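Local coordinates for protein group 3 allergen SMIPP-S Yv6023A04 (Sarcoptes scabiei type hominis, PDB 3H7O) that adopts the trypsin-like serine protease fold but is an inactivated paralogue from the scabies mite, so it probably does not act as a working peptidase, at residues Ser74-Ser79 with Asp89-Glu94. The protein carries 3 engineered substitutions. Residues are numbered along the deposited sequence; the frame is centred on the assembly and turned at random.
Sequences SHVYLS and DIAILE
A classic beta bulge, in which S74 and H75 both face E94, interrupts the antiparallel pairing of strands 68-78 and 91-95. The O of E94 accepts S74 N at 2.8 Å, and E94 N returns an almost straight bond (176°) to H75 O. Further along, Y77 and I92 form a hydrogen-bonded pair, Y77 N to I92 O at 2.8 Å and I92 N to Y77 O at 3.0 Å. The two strands are neighbours in the six-stranded barrel that is the N-terminal half of the chymotrypsin fold. On the face carrying H75, Y77, I92 and E94, the E94 side chain is extended, CG anti to the backbone N (chi1 -180°), and crosses the phenol obliquely. The Y77 hydroxyl donates to E94 OE1 (2.8 Å) on its syn side, 25° out of the carboxylate plane, while that oxygen lies at the ring edge. H75 CD2 lies over the centre of one face of the Y77 ring, 3.2 Å above its plane. On the other face V76 and L93 lie side by side, V76 CG2 3.8 Å from L93 CD2, and L78 CD2 touches A91 CB, also at 3.8 Å; helix 42-45 packs against this side. A water bridges S79 N and I90 O. D89, in a DIA sequence like that around the triad aspartate of active relatives, turns away and bonds through OD1 to H43 N.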
ATOM      1  N   SER A  74       8.543  -3.509 -15.537  1.00 26.46           N
ATOM      2  CA  SER A  74       9.398  -2.855 -16.528  1.00 26.70           C
ATOM      3  C   SER A  74       9.815  -1.428 -16.158  1.00 26.64           C
ATOM      4  O   SER A  74      10.857  -0.951 -16.605  1.00 25.65           O
ATOM      5  CB  SER A  74       8.713  -2.850 -17.898  1.00 27.47           C
ATOM      6  OG  SER A  74       7.451  -2.204 -17.827  1.00 28.03           O
ATOM      7  N   HIS A  75       9.000  -0.747 -15.355  1.00 27.42           N
ATOM      8  CA  HIS A  75       9.279   0.641 -14.980  1.00 27.39           C
ATOM      9  C   HIS A  75       8.678   1.001 -13.626  1.00 27.35           C
ATOM     10  O   HIS A  75       7.646   0.455 -13.232  1.00 26.37           O
ATOM     11  CB  HIS A  75       8.757   1.607 -16.051  1.00 28.26           C
ATOM     12  CG  HIS A  75       9.342   2.984 -15.966  1.00 31.48           C
ATOM     13  ND1 HIS A  75      10.546   3.319 -16.550  1.00 33.81           N
ATOM     14  CD2 HIS A  75       8.885   4.114 -15.375  1.00 32.74           C
ATOM     15  CE1 HIS A  75      10.808   4.593 -16.317  1.00 33.43           C
ATOM     16  NE2 HIS A  75       9.817   5.099 -15.606  1.00 34.50           N
ATOM     17  N   VAL A  76       9.343   1.922 -12.931  1.00 26.91           N
ATOM     18  CA  VAL A  76       8.874   2.476 -11.666  1.00 27.44           C
ATOM     19  C   VAL A  76       8.656   3.975 -11.868  1.00 27.62           C
ATOM     20  O   VAL A  76       9.593   4.701 -12.219  1.00 27.76           O
ATOM     21  CB  VAL A  76       9.899   2.237 -10.521  1.00 27.43           C
ATOM     22  CG1 VAL A  76       9.443   2.909  -9.229  1.00 28.59           C
ATOM     23  CG2 VAL A  76      10.125   0.748 -10.298  1.00 28.84           C
ATOM     24  N   TYR A  77       7.421   4.430 -11.667  1.00 27.30           N
ATOM     25  CA  TYR A  77       7.090   5.851 -11.803  1.00 27.82           C
ATOM     26  C   TYR A  77       6.998   6.507 -10.438  1.00 27.67           C
ATOM     27  O   TYR A  77       6.237   6.058  -9.581  1.00 26.96           O
ATOM     28  CB  TYR A  77       5.766   6.046 -12.551  1.00 28.53           C
ATOM     29  CG  TYR A  77       5.800   5.643 -14.007  1.00 30.17           C
ATOM     30  CD1 TYR A  77       6.252   6.529 -14.989  1.00 30.77           C
ATOM     31  CD2 TYR A  77       5.373   4.379 -14.406  1.00 32.20           C
ATOM     32  CE1 TYR A  77       6.282   6.160 -16.336  1.00 33.08           C
ATOM     33  CE2 TYR A  77       5.400   3.999 -15.744  1.00 33.79           C
ATOM     34  CZ  TYR A  77       5.855   4.892 -16.703  1.00 34.63           C
ATOM     35  OH  TYR A  77       5.876   4.511 -18.025  1.00 34.38           O
ATOM     36  N   LEU A  78       7.762   7.579 -10.258  1.00 28.60           N
ATOM     37  CA  LEU A  78       7.770   8.345  -9.013  1.00 30.04           C
ATOM     38  C   LEU A  78       7.245   9.763  -9.250  1.00 31.97           C
ATOM     39  O   LEU A  78       7.273  10.265 -10.378  1.00 30.98           O
ATOM     40  CB  LEU A  78       9.189   8.398  -8.424  1.00 30.06           C
ATOM     41  CG  LEU A  78       9.932   7.075  -8.180  1.00 30.16           C
ATOM     42  CD1 LEU A  78      11.401   7.330  -7.868  1.00 31.28           C
ATOM     43  CD2 LEU A  78       9.282   6.244  -7.075  1.00 29.73           C
ATOM     44  N   SER A  79       6.754  10.396  -8.186  1.00 32.83           N
ATOM     45  CA  SER A  79       6.276  11.775  -8.260  1.00 33.93           C
ATOM     46  C   SER A  79       6.992  12.642  -7.227  1.00 33.95           C
ATOM     47  O   SER A  79       6.451  12.919  -6.152  1.00 32.66           O
ATOM     48  CB  SER A  79       4.755  11.838  -8.065  1.00 33.97           C
ATOM     49  OG  SER A  79       4.284  13.172  -8.179  1.00 36.91           O
ATOM     50  N   ASP A  89       5.414   9.596  -0.897  1.00 27.21           N
ATOM     51  CA  ASP A  89       5.776   8.192  -0.767  1.00 27.21           C
ATOM     52  C   ASP A  89       4.774   7.311  -1.507  1.00 27.76           C
ATOM     53  O   ASP A  89       4.039   6.520  -0.905  1.00 28.84           O
ATOM     54  CB  ASP A  89       5.860   7.812   0.711  1.00 27.59           C
ATOM     55  CG  ASP A  89       6.653   6.541   0.945  1.00 29.62           C
ATOM     56  OD1 ASP A  89       7.138   5.928  -0.033  1.00 29.25           O
ATOM     57  OD2 ASP A  89       6.789   6.161   2.123  1.00 28.68           O
ATOM     58  N   ILE A  90       4.773   7.455  -2.827  1.00 27.64           N
ATOM     59  CA  ILE A  90       3.826   6.784  -3.698  1.00 27.64           C
ATOM     60  C   ILE A  90       4.523   6.462  -5.031  1.00 27.53           C
ATOM     61  O   ILE A  90       5.344   7.245  -5.518  1.00 28.80           O
ATOM     62  CB  ILE A  90       2.553   7.658  -3.888  1.00 27.60           C
ATOM     63  CG1 ILE A  90       1.427   6.860  -4.554  1.00 28.64           C
ATOM     64  CG2 ILE A  90       2.884   8.984  -4.620  1.00 29.72           C
ATOM     65  CD1 ILE A  90       0.075   7.556  -4.521  1.00 32.17           C
ATOM     66  N   ALA A  91       4.222   5.297  -5.595  1.00 26.28           N
ATOM     67  CA  ALA A  91       4.869   4.856  -6.826  1.00 26.09           C
ATOM     68  C   ALA A  91       3.950   3.971  -7.639  1.00 26.31           C
ATOM     69  O   ALA A  91       3.134   3.228  -7.085  1.00 26.80           O
ATOM     70  CB  ALA A  91       6.165   4.111  -6.511  1.00 26.04           C
ATOM     71  N   ILE A  92       4.092   4.050  -8.957  1.00 26.32           N
ATOM     72  CA  ILE A  92       3.367   3.170  -9.863  1.00 26.60           C
ATOM     73  C   ILE A  92       4.346   2.205 -10.519  1.00 26.73           C
ATOM     74  O   ILE A  92       5.370   2.621 -11.067  1.00 26.33           O
ATOM     75  CB  ILE A  92       2.574   3.963 -10.926  1.00 26.87           C
ATOM     76  CG1 ILE A  92       1.515   4.834 -10.239  1.00 29.14           C
ATOM     77  CG2 ILE A  92       1.904   3.006 -11.924  1.00 25.97           C
ATOM     78  CD1 ILE A  92       0.884   5.892 -11.136  1.00 33.38           C
ATOM     79  N   LEU A  93       4.039   0.916 -10.427  1.00 26.71           N
ATOM     80  CA  LEU A  93       4.831  -0.108 -11.091  1.00 27.14           C
ATOM     81  C   LEU A  93       4.163  -0.485 -12.405  1.00 26.57           C
ATOM     82  O   LEU A  93       2.981  -0.824 -12.422  1.00 27.07           O
ATOM     83  CB  LEU A  93       4.984  -1.342 -10.191  1.00 27.34           C
ATOM     84  CG  LEU A  93       5.510  -1.119  -8.764  1.00 30.10           C
ATOM     85  CD1 LEU A  93       5.573  -2.434  -8.004  1.00 26.87           C
ATOM     86  CD2 LEU A  93       6.872  -0.434  -8.756  1.00 28.94           C
ATOM     87  N   GLU A  94       4.919  -0.412 -13.498  1.00 26.19           N
ATOM     88  CA  GLU A  94       4.421  -0.818 -14.814  1.00 27.16           C
ATOM     89  C   GLU A  94       4.852  -2.239 -15.159  1.00 27.17           C
ATOM     90  O   GLU A  94       5.987  -2.634 -14.888  1.00 27.78           O
ATOM     91  CB  GLU A  94       4.895   0.150 -15.900  1.00 27.44           C
ATOM     92  CG  GLU A  94       4.405  -0.206 -17.302  1.00 29.82           C
ATOM     93  CD  GLU A  94       4.816   0.802 -18.349  1.00 34.61           C
ATOM     94  OE1 GLU A  94       5.529   1.770 -18.012  1.00 34.89           O
ATOM     95  OE2 GLU A  94       4.423   0.623 -19.520  1.00 37.63           O
TER
HETATM   96  O   HOH W   1       6.883   9.328  -5.614  1.00 32.93           O